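Local coordinates for serine-pyruvate aminotransferase (AgxT) (Sulfolobus solfataricus, PDB 3ZRP), which probably transfers amino groups from serine to pyruvate, and perhaps from alanine to glyoxylate, using pyridoxal 5'-phosphate as cofactor, at residues 279-290 with 297-307; 346-357 with 369-380. All coordinates share one frame; numbering follows the deposited sequence. Where two conformers were deposited one is given.

Contact 1: 279-290 with 297-307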
loop_
_atom_site.group_PDB
_atom_site.type_symbol
_atom_site.label_atom_id
_atom_site.label_comp_id
_atom_site.label_asym_id
_atom_site.label_seq_id
_atom_site.Cartn_x
_atom_site.Cartn_y
_atom_site.Cartn_z
ATOM N N ARG A 279 -15.132 30.156 -5.601
ATOM C CA ARG A 279 -16.561 30.106 -5.957
ATOM C C ARG A 279 -17.081 31.484 -6.388
ATOM O O ARG A 279 -17.795 31.585 -7.394
ATOM C CB ARG A 279 -17.396 29.550 -4.797
ATOM C CG ARG A 279 -17.273 28.023 -4.670
ATOM C CD ARG A 279 -18.400 27.430 -3.840
ATOM N NE ARG A 279 -18.323 27.914 -2.470
ATOM C CZ ARG A 279 -17.664 27.316 -1.495
ATOM N NH1 ARG A 279 -17.021 26.149 -1.723
ATOM N NH2 ARG A 279 -17.671 27.883 -0.289
ATOM N N ALA A 280 -16.703 32.514 -5.631
ATOM C CA ALA A 280 -17.016 33.913 -5.960
ATOM C C ALA A 280 -16.555 34.245 -7.362
ATOM O O ALA A 280 -17.304 34.848 -8.151
ATOM C CB ALA A 280 -16.382 34.861 -4.941
ATOM N N GLY A 281 -15.332 33.825 -7.691
ATOM C CA GLY A 281 -14.791 34.030 -9.021
ATOM C C GLY A 281 -15.542 33.297 -10.113
ATOM O O GLY A 281 -15.703 33.820 -11.216
ATOM N N LEU A 282 -15.987 32.070 -9.825
ATOM C CA LEU A 282 -16.734 31.280 -10.813
ATOM C C LEU A 282 -18.107 31.892 -11.105
ATOM O O LEU A 282 -18.557 31.928 -12.255
ATOM C CB LEU A 282 -16.924 29.833 -10.317
ATOM C CG LEU A 282 -15.634 29.003 -10.262
ATOM C CD1 LEU A 282 -15.874 27.695 -9.514
ATOM C CD2 LEU A 282 -15.112 28.744 -11.667
ATOM N N GLU A 283 -18.765 32.326 -10.040
ATOM C CA GLU A 283 -20.064 32.976 -10.134
ATOM C C GLU A 283 -19.945 34.275 -10.945
ATOM O O GLU A 283 -20.698 34.500 -11.903
ATOM C CB GLU A 283 -20.604 33.260 -8.726
ATOM C CG GLU A 283 -21.855 32.457 -8.329
ATOM C CD GLU A 283 -21.573 31.091 -7.694
ATOM O OE1 GLU A 283 -20.573 30.931 -6.957
ATOM O OE2 GLU A 283 -22.381 30.168 -7.930
ATOM N N ALA A 284 -18.980 35.116 -10.579
ATOM C CA ALA A 284 -18.737 36.364 -11.309
ATOM C C ALA A 284 -18.420 36.138 -12.792
ATOM O O ALA A 284 -18.692 37.012 -13.620
ATOM C CB ALA A 284 -17.649 37.188 -10.625
ATOM N N LEU A 285 -17.888 34.959 -13.134
ATOM C CA LEU A 285 -17.672 34.580 -14.540
ATOM C C LEU A 285 -18.977 34.144 -15.203
ATOM O O LEU A 285 -19.041 33.957 -16.430
ATOM C CB LEU A 285 -16.624 33.463 -14.665
ATOM C CG LEU A 285 -15.120 33.811 -14.598
ATOM C CD1 LEU A 285 -14.232 32.550 -14.495
ATOM C CD2 LEU A 285 -14.670 34.656 -15.757
ATOM N N GLY A 286 -20.013 33.964 -14.383
ATOM C CA GLY A 286 -21.289 33.424 -14.857
ATOM C C GLY A 286 -21.256 31.922 -15.081
ATOM O O GLY A 286 -22.031 31.406 -15.878
ATOM N N LEU A 287 -20.369 31.221 -14.373
ATOM C CA LEU A 287 -20.301 29.758 -14.436
ATOM C C LEU A 287 -21.131 29.107 -13.320
ATOM O O LEU A 287 -21.207 29.625 -12.194
ATOM C CB LEU A 287 -18.845 29.271 -14.378
ATOM C CG LEU A 287 -17.930 29.644 -15.556
ATOM C CD1 LEU A 287 -16.444 29.465 -15.192
ATOM C CD2 LEU A 287 -18.304 28.852 -16.804
ATOM N N GLU A 288 -21.748 27.976 -13.658
ATOM C CA GLU A 288 -22.605 27.218 -12.747
ATOM C C GLU A 288 -21.817 26.111 -12.036
ATOM O O GLU A 288 -21.047 25.393 -12.665
ATOM C CB GLU A 288 -23.763 26.594 -13.530
ATOM C CG GLU A 288 -24.892 26.021 -12.673
ATOM C CD GLU A 288 -26.007 25.376 -13.506
ATOM O OE1 GLU A 288 -26.081 25.645 -14.727
ATOM O OE2 GLU A 288 -26.816 24.610 -12.935
ATOM N N ILE A 289 -22.039 25.986 -10.728
ATOM C CA ILE A 289 -21.395 24.948 -9.912
ATOM C C ILE A 289 -22.211 23.636 -9.971
ATOM O O ILE A 289 -23.447 23.664 -10.037
ATOM C CB ILE A 289 -21.188 25.468 -8.473
ATOM C CG1 ILE A 289 -20.189 26.648 -8.490
ATOM C CG2 ILE A 289 -20.699 24.365 -7.541
ATOM C CD1 ILE A 289 -20.068 27.403 -7.152
ATOM N N VAL A 290 -21.528 22.490 -9.975
ATOM C CA VAL A 290 -22.211 21.183 -10.037
ATOM C C VAL A 290 -23.090 20.937 -8.795
ATOM O O VAL A 290 -24.267 20.573 -8.931
ATOM C CB VAL A 290 -21.213 20.018 -10.232
ATOM C CG1 VAL A 290 -21.882 18.663 -9.962
ATOM C CG2 VAL A 290 -20.673 20.044 -11.639
ATOM N N TYR A 297 -21.662 23.112 -0.626
ATOM C CA TYR A 297 -20.437 23.445 -1.379
ATOM C C TYR A 297 -19.197 23.055 -0.564
ATOM O O TYR A 297 -18.902 23.666 0.473
ATOM C CB TYR A 297 -20.391 24.952 -1.714
ATOM C CG TYR A 297 -21.378 25.457 -2.763
ATOM C CD1 TYR A 297 -21.960 24.599 -3.688
ATOM C CD2 TYR A 297 -21.679 26.832 -2.859
ATOM C CE1 TYR A 297 -22.853 25.079 -4.663
ATOM C CE2 TYR A 297 -22.564 27.324 -3.824
ATOM C CZ TYR A 297 -23.140 26.452 -4.727
ATOM O OH TYR A 297 -24.006 26.931 -5.692
ATOM N N SER A 298 -18.500 22.000 -0.980
ATOM C CA SER A 298 -17.319 21.552 -0.237
ATOM C C SER A 298 -16.194 22.551 -0.387
ATOM O O SER A 298 -16.089 23.250 -1.394
ATOM C CB SER A 298 -16.814 20.154 -0.672
ATOM O OG SER A 298 -16.049 20.231 -1.878
ATOM N N ASN A 299 -15.360 22.585 0.633
ATOM C CA ASN A 299 -14.187 23.436 0.654
ATOM C C ASN A 299 -12.915 22.763 0.099
ATOM O O ASN A 299 -11.810 23.331 0.187
ATOM C CB ASN A 299 -14.023 24.017 2.069
ATOM C CG ASN A 299 -15.215 24.910 2.456
ATOM O OD1 ASN A 299 -15.876 25.497 1.579
ATOM N ND2 ASN A 299 -15.504 24.992 3.744
ATOM N N THR A 300 -13.081 21.591 -0.522
ATOM C CA THR A 300 -11.949 20.880 -1.132
ATOM C C THR A 300 -12.089 20.669 -2.615
ATOM O O THR A 300 -11.080 20.574 -3.307
ATOM C CB THR A 300 -11.677 19.494 -0.462
ATOM O OG1 THR A 300 -12.852 18.668 -0.584
ATOM C CG2 THR A 300 -11.349 19.697 1.002
ATOM N N VAL A 301 -13.321 20.566 -3.108
ATOM C CA VAL A 301 -13.596 20.268 -4.525
ATOM C C VAL A 301 -14.805 21.085 -5.015
ATOM O O VAL A 301 -15.835 21.141 -4.340
ATOM C CB VAL A 301 -13.953 18.768 -4.752
ATOM C CG1 VAL A 301 -14.254 18.497 -6.240
ATOM C CG2 VAL A 301 -12.834 17.847 -4.267
ATOM N N THR A 302 -14.686 21.678 -6.195
ATOM C CA THR A 302 -15.791 22.389 -6.826
ATOM C C THR A 302 -15.902 21.908 -8.259
ATOM O O THR A 302 -14.920 21.902 -8.983
ATOM C CB THR A 302 -15.535 23.937 -6.821
ATOM O OG1 THR A 302 -15.320 24.375 -5.472
ATOM C CG2 THR A 302 -16.742 24.683 -7.398
ATOM N N GLY A 303 -17.104 21.494 -8.659
ATOM C CA GLY A 303 -17.352 21.059 -10.037
ATOM C C GLY A 303 -17.843 22.255 -10.840
ATOM O O GLY A 303 -18.669 23.057 -10.346
ATOM N N VAL A 304 -17.344 22.385 -12.072
ATOM C CA VAL A 304 -17.576 23.586 -12.877
ATOM C C VAL A 304 -18.252 23.147 -14.160
ATOM O O VAL A 304 -17.639 22.502 -14.993
ATOM C CB VAL A 304 -16.247 24.374 -13.175
ATOM C CG1 VAL A 304 -16.521 25.671 -13.920
ATOM C CG2 VAL A 304 -15.471 24.693 -11.864
ATOM N N ILE A 305 -19.543 23.465 -14.285
ATOM C CA ILE A 305 -20.314 23.095 -15.466
ATOM C C ILE A 305 -19.894 23.946 -16.682
ATOM O O ILE A 305 -19.762 25.172 -16.574
ATOM C CB ILE A 305 -21.845 23.201 -15.214
ATOM C CG1 ILE A 305 -22.285 22.161 -14.165
ATOM C CG2 ILE A 305 -22.628 22.971 -16.514
ATOM C CD1 ILE A 305 -23.548 22.529 -13.409
ATOM N N LEU A 306 -19.664 23.265 -17.801
ATOM C CA LEU A 306 -19.385 23.888 -19.098
ATOM C C LEU A 306 -20.561 23.716 -20.058
ATOM O O LEU A 306 -20.949 22.591 -20.389
ATOM C CB LEU A 306 -18.119 23.297 -19.727
ATOM C CG LEU A 306 -16.802 23.628 -19.018
ATOM C CD1 LEU A 306 -15.655 22.829 -19.611
ATOM C CD2 LEU A 306 -16.515 25.126 -19.063
ATOM N N LYS A 307 -21.106 24.842 -20.517
ATOM C CA LYS A 307 -22.280 24.858 -21.393
ATOM C C LYS A 307 -21.927 24.662 -22.867
ATOM O O LYS A 307 -22.733 24.145 -23.637
ATOM C CB LYS A 307 -23.058 26.167 -21.198
ATOM C CG LYS A 307 -23.576 26.380 -19.772
ATOM C CD LYS A 307 -24.915 25.680 -19.564
ATOM C CE LYS A 307 -25.085 25.155 -18.139
ATOM N NZ LYS A 307 -24.825 26.160 -17.070
HETATM O O HOH W 1 -17.184 24.155 -3.587
HETATM O O HOH W 2 -23.702 29.695 -5.695
HETATM O O HOH W 3 -21.852 27.000 -16.121
#
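Arg-279 and Tyr-297 meet where helix 264-284 passes over the chain leading into strand 301-305. The arginine's CD lies 3.5 Å from Tyr-297 CD2, and a bend at chi3 (-64°) swings NE and the guanidinium over CB of the tyrosine, with the guanidinium and phenol ring planes 31° apart. Asn-299 OD1 lies in the guanidinium plane, at its edge. Beside them a water accepts from Arg-279 NH1, donates to Ser-298 O and bonds Thr-302 OG1, a hydroxyl also hydrogen-bonded to His-340. Further along the tyrosine, Ile-289 lays CD1 over one ring face as a CH-pi contact, 4.3 Å from the centroid, while its CG2 touches CE1. At the ring's edge a second water joins Tyr-297 OH to Glu-283 OE2 in one of the glutamate's two conformers.

Facing the strand, Leu-282 points CD1 tip to tip at Thr-302 CG2 and leans on CG2 of Val-304; the valine's other methyl, CG1, meets Leu-287 CD1. The helix closes with a Schellman motif at Gly-286, and the chain returns to the edge strand of the antiparallel sheet 301-305, 335-339, 326-327, pairing through a single bridge, Ile-289 with Val-304. Glu-288 O receives Ile-305 N at 2.9 Å, almost in line with its C=O; Gly-303 O takes Val-290 N from above its carbonyl plane. At the other end, Glu-288 CG stands anti to the backbone N (chi1 -168°) and the extended chain passes Ile-305 CD1, presenting the anti side of OE1 to Lys-307 NZ at 2.7 Å. Glu-288 is a calcium ligand seen for this protein, though no calcium is bound here; its carboxylate is engaged by Lys-307 and, through OE2, Arg-292, two basic partners that probably favour its ionised form.

Contact 2: 346-357 with 369-380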
loop_
_atom_site.group_PDB
_atom_site.type_symbol
_atom_site.label_atom_id
_atom_site.label_comp_id
_atom_site.label_asym_id
_atom_site.label_seq_id
_atom_site.Cartn_x
_atom_site.Cartn_y
_atom_site.Cartn_z
ATOM N N PRO A 346 -4.379 31.590 -0.933
ATOM C CA PRO A 346 -5.094 32.651 -1.627
ATOM C C PRO A 346 -4.554 32.913 -3.033
ATOM O O PRO A 346 -5.346 33.073 -3.956
ATOM C CB PRO A 346 -4.862 33.853 -0.714
ATOM C CG PRO A 346 -4.886 33.256 0.616
ATOM C CD PRO A 346 -4.173 31.933 0.479
ATOM N N ASN A 347 -3.228 32.924 -3.204
ATOM C CA ASN A 347 -2.631 33.150 -4.535
ATOM C C ASN A 347 -2.977 32.072 -5.558
ATOM O O ASN A 347 -3.182 32.385 -6.742
ATOM C CB ASN A 347 -1.106 33.346 -4.449
ATOM C CG ASN A 347 -0.723 34.696 -3.834
ATOM O OD1 ASN A 347 -1.530 35.628 -3.802
ATOM N ND2 ASN A 347 0.499 34.790 -3.325
ATOM N N ASP A 348 -3.065 30.814 -5.114
ATOM C CA ASP A 348 -3.529 29.742 -5.998
ATOM C C ASP A 348 -4.952 30.016 -6.511
ATOM O O ASP A 348 -5.251 29.730 -7.671
ATOM C CB ASP A 348 -3.476 28.373 -5.305
ATOM C CG ASP A 348 -2.065 27.967 -4.911
ATOM O OD1 ASP A 348 -1.114 28.353 -5.609
ATOM O OD2 ASP A 348 -1.910 27.273 -3.896
ATOM N N ALA A 349 -5.805 30.576 -5.644
ATOM C CA ALA A 349 -7.175 30.952 -6.027
ATOM C C ALA A 349 -7.170 31.998 -7.163
ATOM O O ALA A 349 -7.877 31.831 -8.173
ATOM C CB ALA A 349 -7.979 31.427 -4.814
ATOM N N ILE A 350 -6.349 33.045 -7.015
ATOM C CA ILE A 350 -6.186 34.055 -8.068
ATOM C C ILE A 350 -5.779 33.398 -9.388
ATOM O O ILE A 350 -6.411 33.629 -10.426
ATOM C CB ILE A 350 -5.171 35.168 -7.676
ATOM C CG1 ILE A 350 -5.699 35.984 -6.495
ATOM C CG2 ILE A 350 -4.907 36.114 -8.860
ATOM C CD1 ILE A 350 -4.610 36.616 -5.644
ATOM N N ILE A 351 -4.732 32.571 -9.341
ATOM C CA ILE A 351 -4.216 31.909 -10.538
ATOM C C ILE A 351 -5.262 30.995 -11.177
ATOM O O ILE A 351 -5.468 31.027 -12.394
ATOM C CB ILE A 351 -2.907 31.147 -10.228
ATOM C CG1 ILE A 351 -1.797 32.158 -9.908
ATOM C CG2 ILE A 351 -2.461 30.299 -11.398
ATOM C CD1 ILE A 351 -1.605 33.225 -10.987
ATOM N N ALA A 352 -5.941 30.194 -10.361
ATOM C CA ALA A 352 -6.948 29.262 -10.904
ATOM C C ALA A 352 -8.026 29.974 -11.753
ATOM O O ALA A 352 -8.315 29.563 -12.887
ATOM C CB ALA A 352 -7.589 28.441 -9.759
ATOM N N ILE A 353 -8.603 31.029 -11.205
ATOM C CA ILE A 353 -9.643 31.811 -11.896
ATOM C C ILE A 353 -9.070 32.538 -13.126
ATOM O O ILE A 353 -9.700 32.552 -14.202
ATOM C CB ILE A 353 -10.371 32.758 -10.926
ATOM C CG1 ILE A 353 -11.125 31.951 -9.863
ATOM C CG2 ILE A 353 -11.354 33.700 -11.654
ATOM C CD1 ILE A 353 -12.104 30.897 -10.447
ATOM N N SER A 354 -7.863 33.092 -12.986
ATOM C CA SER A 354 -7.172 33.707 -14.118
ATOM C C SER A 354 -7.044 32.713 -15.259
ATOM O O SER A 354 -7.392 33.015 -16.405
ATOM C CB SER A 354 -5.786 34.208 -13.715
ATOM O OG SER A 354 -5.116 34.753 -14.834
ATOM N N VAL A 355 -6.551 31.520 -14.934
ATOM C CA VAL A 355 -6.335 30.460 -15.927
ATOM C C VAL A 355 -7.662 29.993 -16.507
ATOM O O VAL A 355 -7.771 29.744 -17.711
ATOM C CB VAL A 355 -5.526 29.274 -15.333
ATOM C CG1 VAL A 355 -5.401 28.137 -16.310
ATOM C CG2 VAL A 355 -4.135 29.741 -14.936
ATOM N N ILE A 356 -8.678 29.878 -15.657
ATOM C CA ILE A 356 -9.992 29.473 -16.149
ATOM C C ILE A 356 -10.530 30.512 -17.156
ATOM O O ILE A 356 -11.019 30.147 -18.236
ATOM C CB ILE A 356 -10.970 29.160 -15.001
ATOM C CG1 ILE A 356 -10.579 27.815 -14.360
ATOM C CG2 ILE A 356 -12.408 29.076 -15.523
ATOM C CD1 ILE A 356 -11.052 27.652 -12.927
ATOM N N GLU A 357 -10.405 31.790 -16.809
ATOM C CA GLU A 357 -10.872 32.863 -17.695
ATOM C C GLU A 357 -10.224 32.795 -19.081
ATOM O O GLU A 357 -10.933 32.725 -20.089
ATOM C CB GLU A 357 -10.699 34.241 -17.051
ATOM C CG GLU A 357 -11.351 35.362 -17.845
ATOM C CD GLU A 357 -11.603 36.613 -17.029
ATOM O OE1 GLU A 357 -11.785 36.533 -15.794
ATOM O OE2 GLU A 357 -11.632 37.699 -17.643
ATOM N N PHE A 369 -16.021 38.301 -19.073
ATOM C CA PHE A 369 -14.596 38.674 -19.013
ATOM C C PHE A 369 -14.311 39.822 -18.053
ATOM O O PHE A 369 -15.137 40.722 -17.875
ATOM C CB PHE A 369 -14.037 39.030 -20.392
ATOM C CG PHE A 369 -14.516 38.142 -21.500
ATOM C CD1 PHE A 369 -14.124 36.808 -21.578
ATOM C CD2 PHE A 369 -15.347 38.652 -22.493
ATOM C CE1 PHE A 369 -14.559 35.996 -22.633
ATOM C CE2 PHE A 369 -15.802 37.844 -23.540
ATOM C CZ PHE A 369 -15.406 36.516 -23.609
ATOM N N GLY A 370 -13.135 39.779 -17.431
ATOM C CA GLY A 370 -12.658 40.855 -16.573
ATOM C C GLY A 370 -13.306 40.949 -15.218
ATOM O O GLY A 370 -13.130 41.950 -14.511
ATOM N N GLU A 371 -14.038 39.903 -14.833
ATOM C CA GLU A 371 -14.802 39.922 -13.579
ATOM C C GLU A 371 -14.335 38.866 -12.573
ATOM O O GLU A 371 -14.433 39.072 -11.358
ATOM C CB GLU A 371 -16.303 39.764 -13.853
ATOM C CG GLU A 371 -16.877 40.770 -14.850
ATOM C CD GLU A 371 -16.988 42.189 -14.310
ATOM O OE1 GLU A 371 -16.887 42.401 -13.082
ATOM O OE2 GLU A 371 -17.194 43.107 -15.133
ATOM N N GLY A 372 -13.820 37.750 -13.088
ATOM C CA GLY A 372 -13.328 36.656 -12.241
ATOM C C GLY A 372 -12.365 37.044 -11.123
ATOM O O GLY A 372 -12.660 36.856 -9.938
ATOM N N VAL A 373 -11.207 37.596 -11.497
ATOM C CA VAL A 373 -10.134 37.859 -10.524
ATOM C C VAL A 373 -10.500 38.892 -9.459
ATOM O O VAL A 373 -10.179 38.707 -8.278
ATOM C CB VAL A 373 -8.792 38.219 -11.223
ATOM C CG1 VAL A 373 -7.671 38.336 -10.205
ATOM C CG2 VAL A 373 -8.432 37.169 -12.266
ATOM N N LYS A 374 -11.173 39.974 -9.858
ATOM C CA LYS A 374 -11.628 40.965 -8.870
ATOM C C LYS A 374 -12.565 40.352 -7.828
ATOM O O LYS A 374 -12.437 40.634 -6.627
ATOM C CB LYS A 374 -12.241 42.230 -9.510
ATOM C CG LYS A 374 -13.003 42.040 -10.825
ATOM C CD LYS A 374 -13.466 43.382 -11.423
ATOM C CE LYS A 374 -12.323 44.175 -12.068
ATOM N NZ LYS A 374 -12.710 45.579 -12.363
ATOM N N ALA A 375 -13.477 39.496 -8.284
ATOM C CA ALA A 375 -14.369 38.773 -7.369
ATOM C C ALA A 375 -13.561 37.974 -6.339
ATOM O O ALA A 375 -13.841 38.037 -5.136
ATOM C CB ALA A 375 -15.312 37.861 -8.150
ATOM N N VAL A 376 -12.554 37.245 -6.823
ATOM C CA VAL A 376 -11.607 36.519 -5.955
ATOM C C VAL A 376 -10.883 37.473 -5.001
ATOM O O VAL A 376 -10.848 37.241 -3.790
ATOM C CB VAL A 376 -10.548 35.716 -6.807
ATOM C CG1 VAL A 376 -9.553 34.989 -5.909
ATOM C CG2 VAL A 376 -11.223 34.726 -7.751
ATOM N N GLU A 377 -10.296 38.535 -5.554
ATOM C CA GLU A 377 -9.566 39.523 -4.744
ATOM C C GLU A 377 -10.468 40.103 -3.667
ATOM O O GLU A 377 -10.044 40.263 -2.516
ATOM C CB GLU A 377 -9.009 40.664 -5.610
ATOM C CG GLU A 377 -8.050 40.264 -6.727
ATOM C CD GLU A 377 -6.603 40.622 -6.432
ATOM O OE1 GLU A 377 -6.235 40.745 -5.236
ATOM O OE2 GLU A 377 -5.841 40.792 -7.412
ATOM N N GLU A 378 -11.726 40.379 -4.025
ATOM C CA GLU A 378 -12.676 40.943 -3.066
ATOM C C GLU A 378 -12.841 40.061 -1.839
ATOM O O GLU A 378 -12.799 40.562 -0.712
ATOM C CB GLU A 378 -14.042 41.187 -3.715
ATOM C CG GLU A 378 -14.612 42.555 -3.377
ATOM C CD GLU A 378 -16.132 42.595 -3.399
ATOM O OE1 GLU A 378 -16.738 42.194 -4.419
ATOM O OE2 GLU A 378 -16.710 43.020 -2.379
ATOM N N VAL A 379 -13.019 38.752 -2.050
ATOM C CA VAL A 379 -13.168 37.816 -0.924
ATOM C C VAL A 379 -11.907 37.770 -0.058
ATOM O O VAL A 379 -11.990 37.811 1.173
ATOM C CB VAL A 379 -13.547 36.370 -1.377
ATOM C CG1 VAL A 379 -13.563 35.419 -0.180
ATOM C CG2 VAL A 379 -14.892 36.366 -2.101
ATOM N N LEU A 380 -10.745 37.682 -0.707
ATOM C CA LEU A 380 -9.473 37.623 0.010
ATOM C C LEU A 380 -9.201 38.933 0.743
ATOM O O LEU A 380 -8.632 38.924 1.838
ATOM C CB LEU A 380 -8.321 37.263 -0.945
ATOM C CG LEU A 380 -8.443 35.929 -1.701
ATOM C CD1 LEU A 380 -7.354 35.837 -2.746
ATOM C CD2 LEU A 380 -8.431 34.716 -0.748
HETATM O O HOH W 4 -10.902 38.536 -14.075
#
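Ile-350, Val-373 and Val-376 lie at the middle of an antiparallel helix pair, whose segments 346-357 and 372-380 run at 164°, with axes 9.0 Å apart at closest approach. The packing is mainly aliphatic. Val-376 divides its methyls: CG1 faces Ile-350 CG1 and Ala-349 CB, while CG2 presses on Ile-353 CG1 at 3.5 Å, tighter than ordinary van der Waals contact. In one of its two conformers, Ile-350 crosses Val-373 at about a right angle, CG2 against CG1, and its CD1 reaches Leu-380 CD1. Leu-380 closes that end by setting CD2 against Pro-346 CB at 3.7 Å. The CG2 of Ile-353 rests directly on CA and C of Gly-372, which has no side chain. The inner flank of the pair is covered by helix 264-284, with Leu-282 touching Ile-353.

Polar contacts gather at the opposite end, around Glu-357. With CG anti to the backbone N (chi1 -172°) and the chain extended beyond it, the carboxylate spans to the start of helix 372-381. A water donates to OE1 and accepts from Val-373 N, while OE2 receives Gly-370 N on its syn side, 2.6 Å away and nearly straight at 176°.

Overall arrangement
Contacts 1 and 2 illustrate how one helix can serve two layers of a small domain. Their centres are 12 Å apart, and they follow one another along the chain. Helix 264-284 turns one side to strand 301-305 in contact 1 and another to the helix pair of contact 2, where Ala-284 CB meets Ala-375 CB at 3.5 Å and Ala-280 CB meets Val-379 CG2 at the same distance. Leu-285 CD2 also packs 3.4 Å from Glu-357 OE1. Contact 1 lies nearer the cofactor: the Ser-298 side chain is about 10 Å from bound pyridoxal 5'-phosphate, whereas contact 2 lies away from the annotated sites.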